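Local coordinates for putative uncharacterized protein PH0594 (Pyrococcus horikoshii, PDB 4HXF) that is probably a serine peptidase of the acylaminoacyl-peptidase type, pairing a beta-propeller with an alpha/beta-hydrolase domain in a self-compartmentalizing hexamer, at residues D135-W140 with D191-Y196; R311-K316 with L325-G330; M471-L476 with G485-G490. One frame throughout, in Å; residues are numbered along the deposited sequence. Where two conformers were deposited one is given.

Contact 1. Residues D135-W140 with D191-Y196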
loop_
_atom_site.group_PDB
_atom_site.type_symbol
_atom_site.label_atom_id
_atom_site.label_comp_id
_atom_site.label_asym_id
_atom_site.label_seq_id
_atom_site.Cartn_x
_atom_site.Cartn_y
_atom_site.Cartn_z
ATOM N N ASP A 135 -37.993 -1.027 -12.694
ATOM C CA ASP A 135 -39.386 -1.361 -12.942
ATOM C C ASP A 135 -40.300 -0.117 -12.816
ATOM O O ASP A 135 -41.538 -0.259 -12.924
ATOM C CB ASP A 135 -39.900 -2.443 -11.959
ATOM C CG ASP A 135 -40.001 -1.927 -10.515
ATOM O OD1 ASP A 135 -39.691 -0.777 -10.232
ATOM O OD2 ASP A 135 -40.408 -2.722 -9.645
ATOM N N ASP A 136 -39.685 1.053 -12.716
ATOM C CA ASP A 136 -40.403 2.368 -12.729
ATOM C C ASP A 136 -39.856 3.237 -13.887
ATOM O O ASP A 136 -39.149 2.694 -14.786
ATOM C CB ASP A 136 -40.341 3.008 -11.359
ATOM C CG ASP A 136 -41.432 4.094 -11.191
ATOM O OD1 ASP A 136 -42.214 4.384 -12.072
ATOM O OD2 ASP A 136 -41.520 4.441 -10.071
ATOM N N VAL A 137 -40.131 4.569 -13.909
ATOM C CA VAL A 137 -39.624 5.401 -14.994
ATOM C C VAL A 137 -39.223 6.693 -14.343
ATOM O O VAL A 137 -39.771 7.058 -13.310
ATOM C CB VAL A 137 -40.614 5.714 -16.176
ATOM C CG1 VAL A 137 -40.876 4.497 -16.993
ATOM C CG2 VAL A 137 -41.879 6.391 -15.658
ATOM N N PRO A 138 -38.242 7.377 -14.905
ATOM C CA PRO A 138 -37.375 6.924 -15.972
ATOM C C PRO A 138 -36.289 6.046 -15.373
ATOM O O PRO A 138 -36.208 5.882 -14.118
ATOM C CB PRO A 138 -36.849 8.270 -16.491
ATOM C CG PRO A 138 -36.619 9.076 -15.305
ATOM C CD PRO A 138 -37.813 8.705 -14.405
ATOM N N ALA A 139 -35.434 5.421 -16.183
ATOM C CA ALA A 139 -34.365 4.586 -15.656
ATOM C C ALA A 139 -33.127 5.309 -15.201
ATOM O O ALA A 139 -32.246 4.771 -14.536
ATOM C CB ALA A 139 -33.974 3.579 -16.749
ATOM N N TRP A 140 -33.051 6.585 -15.557
ATOM C CA TRP A 140 -31.892 7.445 -15.231
ATOM C C TRP A 140 -32.256 8.892 -15.173
ATOM O O TRP A 140 -33.361 9.302 -15.581
ATOM C CB TRP A 140 -30.771 7.132 -16.256
ATOM C CG TRP A 140 -31.074 7.450 -17.733
ATOM C CD1 TRP A 140 -32.133 8.082 -18.265
ATOM C CD2 TRP A 140 -30.204 7.035 -18.811
ATOM N NE1 TRP A 140 -32.035 8.099 -19.686
ATOM C CE2 TRP A 140 -30.825 7.485 -20.061
ATOM C CE3 TRP A 140 -28.978 6.357 -18.862
ATOM C CZ2 TRP A 140 -30.204 7.255 -21.303
ATOM C CZ3 TRP A 140 -28.401 6.108 -20.086
ATOM C CH2 TRP A 140 -28.992 6.579 -21.267
ATOM N N ASP A 191 -49.809 8.722 -11.945
ATOM C CA ASP A 191 -50.911 8.246 -12.835
ATOM C C ASP A 191 -50.406 6.997 -13.579
ATOM O O ASP A 191 -50.091 6.037 -12.897
ATOM C CB ASP A 191 -51.351 9.327 -13.780
ATOM C CG ASP A 191 -52.045 10.545 -12.983
ATOM O OD1 ASP A 191 -52.807 10.293 -12.127
ATOM O OD2 ASP A 191 -51.801 11.610 -13.379
ATOM N N VAL A 192 -50.274 6.997 -14.907
ATOM C CA VAL A 192 -49.705 5.744 -15.603
ATOM C C VAL A 192 -48.185 5.695 -15.254
ATOM O O VAL A 192 -47.685 4.648 -14.931
ATOM C CB VAL A 192 -49.939 5.831 -17.070
ATOM C CG1 VAL A 192 -49.213 4.695 -17.818
ATOM C CG2 VAL A 192 -51.463 5.707 -17.345
ATOM N N ILE A 193 -47.579 6.881 -15.169
ATOM C CA ILE A 193 -46.259 7.092 -14.700
ATOM C C ILE A 193 -46.274 8.213 -13.687
ATOM O O ILE A 193 -47.260 8.972 -13.564
ATOM C CB ILE A 193 -45.289 7.393 -15.835
ATOM C CG1 ILE A 193 -45.566 8.671 -16.603
ATOM C CG2 ILE A 193 -45.362 6.175 -16.849
ATOM C CD1 ILE A 193 -44.408 9.167 -17.550
ATOM N N PRO A 194 -45.178 8.413 -12.950
ATOM C CA PRO A 194 -45.105 9.621 -12.098
ATOM C C PRO A 194 -45.121 10.899 -12.908
ATOM O O PRO A 194 -44.487 10.992 -13.951
ATOM C CB PRO A 194 -43.774 9.452 -11.308
ATOM C CG PRO A 194 -43.440 8.015 -11.459
ATOM C CD PRO A 194 -43.972 7.591 -12.819
ATOM N N ARG A 195 -45.862 11.881 -12.417
ATOM C CA ARG A 195 -46.035 13.170 -13.118
ATOM C C ARG A 195 -44.982 14.211 -12.732
ATOM O O ARG A 195 -45.241 15.320 -12.172
ATOM C CB ARG A 195 -47.455 13.653 -12.905
ATOM C CG ARG A 195 -48.528 12.671 -13.152
ATOM C CD ARG A 195 -48.608 12.217 -14.617
ATOM N NE ARG A 195 -48.747 13.259 -15.630
ATOM C CZ ARG A 195 -49.934 13.759 -15.995
ATOM N NH1 ARG A 195 -51.041 13.389 -15.381
ATOM N NH2 ARG A 195 -49.970 14.667 -16.956
ATOM N N TYR A 196 -43.727 13.851 -12.990
ATOM C CA TYR A 196 -42.601 14.646 -12.596
ATOM C C TYR A 196 -42.668 16.034 -13.134
ATOM O O TYR A 196 -43.056 16.178 -14.257
ATOM C CB TYR A 196 -41.349 14.033 -13.157
ATOM C CG TYR A 196 -41.007 12.653 -12.656
ATOM C CD1 TYR A 196 -41.037 11.560 -13.508
ATOM C CD2 TYR A 196 -40.732 12.457 -11.338
ATOM C CE1 TYR A 196 -40.665 10.312 -13.025
ATOM C CE2 TYR A 196 -40.394 11.184 -10.830
ATOM C CZ TYR A 196 -40.317 10.114 -11.724
ATOM O OH TYR A 196 -39.993 8.874 -11.173
HETATM O O HOH W 1 -41.401 6.726 -8.967
#

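Contact 2. Residues R311-K316 with L325-G330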
loop_
_atom_site.group_PDB
_atom_site.type_symbol
_atom_site.label_atom_id
_atom_site.label_comp_id
_atom_site.label_asym_id
_atom_site.label_seq_id
_atom_site.Cartn_x
_atom_site.Cartn_y
_atom_site.Cartn_z
ATOM N N ARG A 311 -30.711 40.090 8.782
ATOM C CA ARG A 311 -30.102 40.882 7.716
ATOM C C ARG A 311 -30.485 40.215 6.375
ATOM O O ARG A 311 -30.894 39.071 6.361
ATOM C CB ARG A 311 -28.575 40.846 7.865
ATOM C CG ARG A 311 -28.065 41.549 9.159
ATOM C CD ARG A 311 -28.498 43.016 9.252
ATOM N NE ARG A 311 -27.426 43.976 8.976
ATOM C CZ ARG A 311 -26.326 44.126 9.740
ATOM N NH1 ARG A 311 -26.112 43.353 10.828
ATOM N NH2 ARG A 311 -25.414 45.038 9.401
ATOM N N LEU A 312 -30.468 40.985 5.325
ATOM C CA LEU A 312 -30.684 40.425 3.964
ATOM C C LEU A 312 -29.330 40.496 3.163
ATOM O O LEU A 312 -28.770 41.576 2.947
ATOM C CB LEU A 312 -31.761 41.156 3.167
ATOM C CG LEU A 312 -31.993 40.806 1.666
ATOM C CD1 LEU A 312 -32.320 39.312 1.469
ATOM C CD2 LEU A 312 -33.046 41.752 1.150
ATOM N N ILE A 313 -28.940 39.319 2.694
ATOM C CA ILE A 313 -27.703 39.221 1.892
ATOM C C ILE A 313 -28.003 38.472 0.610
ATOM O O ILE A 313 -28.931 37.623 0.566
ATOM C CB ILE A 313 -26.602 38.582 2.698
ATOM C CG1 ILE A 313 -27.001 37.275 3.319
ATOM C CG2 ILE A 313 -26.099 39.550 3.783
ATOM C CD1 ILE A 313 -26.466 36.030 2.786
ATOM N N TYR A 314 -27.201 38.774 -0.405
ATOM C CA TYR A 314 -27.394 38.117 -1.689
ATOM C C TYR A 314 -26.140 38.126 -2.513
ATOM O O TYR A 314 -25.269 38.957 -2.397
ATOM C CB TYR A 314 -28.566 38.807 -2.429
ATOM C CG TYR A 314 -28.494 40.287 -2.625
ATOM C CD1 TYR A 314 -29.063 41.146 -1.676
ATOM C CD2 TYR A 314 -27.895 40.863 -3.757
ATOM C CE1 TYR A 314 -29.026 42.498 -1.827
ATOM C CE2 TYR A 314 -27.863 42.256 -3.945
ATOM C CZ TYR A 314 -28.491 43.065 -2.985
ATOM O OH TYR A 314 -28.475 44.401 -3.144
ATOM N N LEU A 315 -26.108 37.173 -3.419
ATOM C CA LEU A 315 -24.992 37.073 -4.390
ATOM C C LEU A 315 -25.477 37.664 -5.719
ATOM O O LEU A 315 -26.529 37.243 -6.221
ATOM C CB LEU A 315 -24.666 35.598 -4.626
ATOM C CG LEU A 315 -23.930 34.777 -3.592
ATOM C CD1 LEU A 315 -23.759 33.316 -3.907
ATOM C CD2 LEU A 315 -22.518 35.413 -3.310
ATOM N N LYS A 316 -24.710 38.607 -6.287
ATOM C CA LYS A 316 -25.058 39.280 -7.534
ATOM C C LYS A 316 -23.916 38.977 -8.539
ATOM O O LYS A 316 -22.717 39.196 -8.207
ATOM C CB LYS A 316 -25.215 40.747 -7.328
ATOM C CG LYS A 316 -25.513 41.501 -8.687
ATOM C CD LYS A 316 -24.993 42.908 -8.750
ATOM C CE LYS A 316 -25.526 43.814 -7.662
ATOM N NZ LYS A 316 -25.108 45.245 -7.863
ATOM N N LEU A 325 -20.804 38.959 -2.999
ATOM C CA LEU A 325 -21.839 39.067 -1.962
ATOM C C LEU A 325 -22.095 40.505 -1.646
ATOM O O LEU A 325 -21.168 41.376 -1.627
ATOM C CB LEU A 325 -21.439 38.337 -0.659
ATOM C CG LEU A 325 -22.499 38.056 0.427
ATOM C CD1 LEU A 325 -23.541 37.025 -0.055
ATOM C CD2 LEU A 325 -21.694 37.616 1.693
ATOM N N TYR A 326 -23.366 40.740 -1.440
ATOM C CA TYR A 326 -23.909 42.032 -1.060
ATOM C C TYR A 326 -24.910 41.976 0.110
ATOM O O TYR A 326 -25.461 40.934 0.485
ATOM C CB TYR A 326 -24.725 42.579 -2.267
ATOM C CG TYR A 326 -23.901 42.889 -3.486
ATOM C CD1 TYR A 326 -23.386 41.852 -4.269
ATOM C CD2 TYR A 326 -23.534 44.174 -3.796
ATOM C CE1 TYR A 326 -22.574 42.125 -5.344
ATOM C CE2 TYR A 326 -22.704 44.476 -4.885
ATOM C CZ TYR A 326 -22.250 43.446 -5.665
ATOM O OH TYR A 326 -21.410 43.723 -6.712
ATOM N N LEU A 327 -25.015 43.087 0.773
ATOM C CA LEU A 327 -25.955 43.238 1.914
ATOM C C LEU A 327 -26.931 44.404 1.537
ATOM O O LEU A 327 -26.555 45.365 0.892
ATOM C CB LEU A 327 -25.162 43.537 3.201
ATOM C CG LEU A 327 -25.809 44.136 4.471
ATOM C CD1 LEU A 327 -26.635 43.164 5.281
ATOM C CD2 LEU A 327 -24.709 44.641 5.399
ATOM N N TRP A 328 -28.218 44.295 1.910
ATOM C CA TRP A 328 -29.165 45.374 1.647
ATOM C C TRP A 328 -29.766 45.745 2.978
ATOM O O TRP A 328 -30.269 44.868 3.705
ATOM C CB TRP A 328 -30.277 44.986 0.620
ATOM C CG TRP A 328 -31.171 46.143 0.198
ATOM C CD1 TRP A 328 -31.003 47.046 -0.854
ATOM C CD2 TRP A 328 -32.400 46.530 0.838
ATOM N NE1 TRP A 328 -32.026 47.953 -0.913
ATOM C CE2 TRP A 328 -32.881 47.731 0.130
ATOM C CE3 TRP A 328 -33.124 46.034 1.905
ATOM C CZ2 TRP A 328 -34.069 48.361 0.474
ATOM C CZ3 TRP A 328 -34.323 46.689 2.249
ATOM C CH2 TRP A 328 -34.784 47.816 1.537
ATOM N N ASP A 329 -29.656 47.020 3.306
ATOM C CA ASP A 329 -30.142 47.593 4.593
ATOM C C ASP A 329 -30.938 48.871 4.339
ATOM O O ASP A 329 -30.857 49.800 5.135
ATOM C CB ASP A 329 -28.935 47.925 5.523
ATOM C CG ASP A 329 -27.982 48.994 4.918
ATOM O OD1 ASP A 329 -28.408 49.776 4.026
ATOM O OD2 ASP A 329 -26.808 49.061 5.350
ATOM N N GLY A 330 -31.683 48.925 3.228
ATOM C CA GLY A 330 -32.149 50.180 2.672
ATOM C C GLY A 330 -31.401 50.680 1.462
ATOM O O GLY A 330 -31.981 51.354 0.626
HETATM O O HOH W 2 -29.627 43.718 6.018
HETATM O O HOH W 3 -21.202 41.428 -8.319
HETATM O O HOH W 4 -22.395 45.721 -8.337
#

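Contact 3. Residues M471-L476 with G485-G490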
loop_
_atom_site.group_PDB
_atom_site.type_symbol
_atom_site.label_atom_id
_atom_site.label_comp_id
_atom_site.label_asym_id
_atom_site.label_seq_id
_atom_site.Cartn_x
_atom_site.Cartn_y
_atom_site.Cartn_z
ATOM N N MET A 471 -30.413 23.930 -31.890
ATOM C CA MET A 471 -30.577 25.036 -32.836
ATOM C C MET A 471 -29.363 25.319 -33.724
ATOM O O MET A 471 -29.532 25.705 -34.863
ATOM C CB MET A 471 -30.857 26.326 -32.122
ATOM C CG MET A 471 -31.294 27.502 -32.997
ATOM S SD MET A 471 -32.934 27.223 -33.697
ATOM C CE MET A 471 -33.972 27.118 -32.273
ATOM N N THR A 472 -28.182 24.997 -33.263
ATOM C CA THR A 472 -26.982 24.998 -34.075
ATOM C C THR A 472 -27.103 23.936 -35.172
ATOM O O THR A 472 -26.840 24.187 -36.340
ATOM C CB THR A 472 -25.708 24.713 -33.214
ATOM O OG1 THR A 472 -25.526 25.817 -32.294
ATOM C CG2 THR A 472 -24.434 24.613 -34.052
ATOM N N ASN A 473 -27.463 22.720 -34.756
ATOM C CA ASN A 473 -27.736 21.634 -35.743
ATOM C C ASN A 473 -28.714 22.073 -36.819
ATOM O O ASN A 473 -28.572 21.942 -38.054
ATOM C CB ASN A 473 -28.291 20.363 -35.075
ATOM C CG ASN A 473 -27.366 19.709 -34.086
ATOM O OD1 ASN A 473 -26.142 19.938 -34.070
ATOM N ND2 ASN A 473 -27.963 18.811 -33.235
ATOM N N TRP A 474 -29.827 22.648 -36.334
ATOM C CA TRP A 474 -30.931 23.065 -37.184
ATOM C C TRP A 474 -30.524 24.133 -38.119
ATOM O O TRP A 474 -30.726 24.072 -39.335
ATOM C CB TRP A 474 -32.046 23.533 -36.283
ATOM C CG TRP A 474 -33.340 23.845 -37.024
ATOM C CD1 TRP A 474 -33.910 25.071 -37.090
ATOM C CD2 TRP A 474 -34.316 22.910 -37.628
ATOM N NE1 TRP A 474 -35.080 25.039 -37.777
ATOM C CE2 TRP A 474 -35.392 23.732 -38.136
ATOM C CE3 TRP A 474 -34.352 21.542 -37.877
ATOM C CZ2 TRP A 474 -36.499 23.196 -38.698
ATOM C CZ3 TRP A 474 -35.439 21.004 -38.520
ATOM C CH2 TRP A 474 -36.503 21.782 -38.945
ATOM N N ALA A 475 -29.824 25.135 -37.607
ATOM C CA ALA A 475 -29.364 26.268 -38.386
ATOM C C ALA A 475 -28.471 25.825 -39.563
ATOM O O ALA A 475 -28.598 26.317 -40.715
ATOM C CB ALA A 475 -28.549 27.207 -37.499
ATOM N N LEU A 476 -27.631 24.825 -39.295
ATOM C CA LEU A 476 -26.711 24.395 -40.373
ATOM C C LEU A 476 -27.455 23.584 -41.412
ATOM O O LEU A 476 -27.040 23.482 -42.573
ATOM C CB LEU A 476 -25.561 23.557 -39.820
ATOM C CG LEU A 476 -24.313 24.350 -39.446
ATOM C CD1 LEU A 476 -24.461 25.660 -38.737
ATOM C CD2 LEU A 476 -23.195 23.383 -38.925
ATOM N N GLY A 485 -20.078 25.641 -37.106
ATOM C CA GLY A 485 -20.898 25.388 -35.963
ATOM C C GLY A 485 -20.229 24.579 -34.888
ATOM O O GLY A 485 -19.351 23.712 -35.204
ATOM N N ILE A 486 -20.577 24.847 -33.634
ATOM C CA ILE A 486 -20.206 23.989 -32.483
ATOM C C ILE A 486 -21.471 23.651 -31.781
ATOM O O ILE A 486 -22.096 24.527 -31.142
ATOM C CB ILE A 486 -19.137 24.598 -31.546
ATOM C CG1 ILE A 486 -17.852 24.990 -32.338
ATOM C CG2 ILE A 486 -18.873 23.584 -30.407
ATOM C CD1 ILE A 486 -16.719 25.456 -31.413
ATOM N N SER A 487 -21.891 22.393 -31.880
ATOM C CA SER A 487 -23.152 21.942 -31.242
ATOM C C SER A 487 -22.817 21.030 -30.082
ATOM O O SER A 487 -22.122 20.032 -30.257
ATOM C CB SER A 487 -23.940 21.158 -32.278
ATOM O OG SER A 487 -24.997 20.370 -31.713
ATOM N N GLU A 488 -23.342 21.315 -28.913
ATOM C CA GLU A 488 -22.948 20.567 -27.686
ATOM C C GLU A 488 -24.173 20.017 -26.994
ATOM O O GLU A 488 -25.184 20.678 -26.808
ATOM C CB GLU A 488 -22.217 21.456 -26.713
ATOM C CG GLU A 488 -21.226 22.384 -27.325
ATOM C CD GLU A 488 -20.318 22.997 -26.297
ATOM O OE1 GLU A 488 -19.975 22.243 -25.336
ATOM O OE2 GLU A 488 -20.027 24.244 -26.416
ATOM N N ASN A 489 -24.110 18.718 -26.672
ATOM C CA ASN A 489 -25.084 18.090 -25.816
ATOM C C ASN A 489 -26.516 18.435 -26.289
ATOM O O ASN A 489 -27.397 18.779 -25.501
ATOM C CB ASN A 489 -24.870 18.451 -24.348
ATOM C CG ASN A 489 -23.565 17.943 -23.815
ATOM O OD1 ASN A 489 -22.481 18.550 -24.123
ATOM N ND2 ASN A 489 -23.613 16.840 -23.048
ATOM N N GLY A 490 -26.693 18.321 -27.614
ATOM C CA GLY A 490 -27.857 18.831 -28.339
ATOM C C GLY A 490 -28.974 17.842 -28.596
ATOM O O GLY A 490 -29.032 16.837 -28.002
#

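Contact 1. Residues D135-W140 with D191-Y196
The phenol of Tyr196 reaches across to the backbone of Val137, where its OH donates a hydrogen bond of 2.8 Å to Val137 O. This acceptor lies at the ring edge, near the ring plane, and the hydroxyl in turn lies in the carbonyl plane with a C=O...donor angle of 150°. Water 1 donates to Asp136 OD2 and, weakly, to Tyr196 OH over 3.4 Å. The carboxylate of Asp136 has its main partner in Arg190, through a salt bridge. The other main contacts are apolar. Val137 and Ile193 cross at about a right angle, CG2 of the valine lying 3.6 Å from CB of the isoleucine and also touching Pro194 CD. Pro138, preceded by a cis peptide bond, meets Tyr196 tip to tip, with Pro138 CD 3.6 Å from Tyr196 CE1, while Pro194 CB covers part of one ring face. Two loops are joined here, one following strand 131-134 and the other linking strands 182-188 and 200-206 of a propeller sheet. Helix 504-511 of the hydrolase domain packs against both, Leu505 on Val137 and Ile193, Trp506 on Tyr196; Tyr558 of a second subunit hydrogen-bonds Asp136 O.

Contact 2. Residues R311-K316 with L325-G330
Tyr314 and Tyr326 face each other as an antiparallel hydrogen-bonded pair, each giving its N-H to the other's carbonyl: Tyr326 N to Tyr314 O at 2.8 Å, nearly in line with the carbonyl, and Tyr314 N to Tyr326 O at 2.9 Å. Further along, Trp328 N donates to Leu312 O at 3.0 Å, whereas Leu312 N and Trp328 O are joined through water 2, which accepts from the first and donates to the second. Backbone groups of Ile313, Leu315 and Leu325 bond outside the two segments, Ile313 to Asp307, Leu315 to Met304 and Gly305, and Leu325 to Leu335, while Leu325 N meets Thr336 OG1. Side-chain polar ends are also supplied. Tyr326 OH is held by waters 3 and 4; the former donates to Lys316 O and the latter accepts from Lys316 NZ. Lys316 bends over one face of the Tyr326 ring, its CE 4.0 Å from the ring centroid and its NZ in an off-centre cation-pi contact at 4.4 Å. That ammonium also forms a salt bridge with Glu332, whose other carboxylate oxygen hydrogen-bonds Tyr314 OH, so one acid serves both. Tyr314 CG sits between its own backbone N and carbonyl carbon (chi1 54°), and its ring receives Tyr326 CB over one face, with Trp328 CB at its edge. The two strands form the central hairpin of a four-stranded propeller blade. Ile313, Leu315 and Leu325 pack on strands 16-23 and 26-35 of the first blade, and on the reverse face Tyr314 touches Ile303 and Phe306 of strand 302-308.

Contact 3. Residues M471-L476 with G485-G490
Asn473 and Ser487 carry the polar link between helix and strand. Ser487 points its CB toward the helix, and OG, anti to the backbone N (chi1 164°), donates to Asn473 OD1 at 2.7 Å. It approaches from above the carbonyl plane, 39° out of it; Gly469 O offers the same hydroxyl a second acceptor. Asn473 CG is anti to its carbonyl carbon (chi1 -62°), and the amide's other end, ND2, hydrogen-bonds Ile491 O, fixing which way round the group lies. An alanine here would probably leave the Ile491 carbonyl without this donor and the Ser487 hydroxyl with Gly469 O in place of two acceptors. Beside this pair, Thr472 directs its methyl at the strand: CG2 lies 3.7 Å from Ile486 O and 3.9 Å from Ser487 CB, while OG1 bonds back to Gly468 O. Gly485 lets the helix come close, since a CB there would stand 3.0 Å from Leu476 CD2. The axes of 471-476 and 485-488 approach to 7.8 Å. This is the second half of a beta-alpha-beta crossover of the alpha/beta-hydrolase fold, whose helix follows the probable nucleophile elbow carrying Ser466, a residue of the inhibitor pocket.

In the fold
The three contacts share no elements: their centres lie 30 to 41 Å apart and none touches another. All are largely buried, but for different reasons. Contact 2 lies within the last propeller blade, where paired backbones, aromatic packing and waters join neighbouring strands, and no other subunit reaches it. Contact 3 belongs to the hydrolase core, where a helix rests on the central sheet through side-chain hydrogen bonds of a serine and small apolar surfaces. Contact 1 joins irregular loops without strand pairing; it owes its cover to a hydrolase helix and to a second subunit, and so lies where propeller, catalytic domain and hexamer neighbour meet.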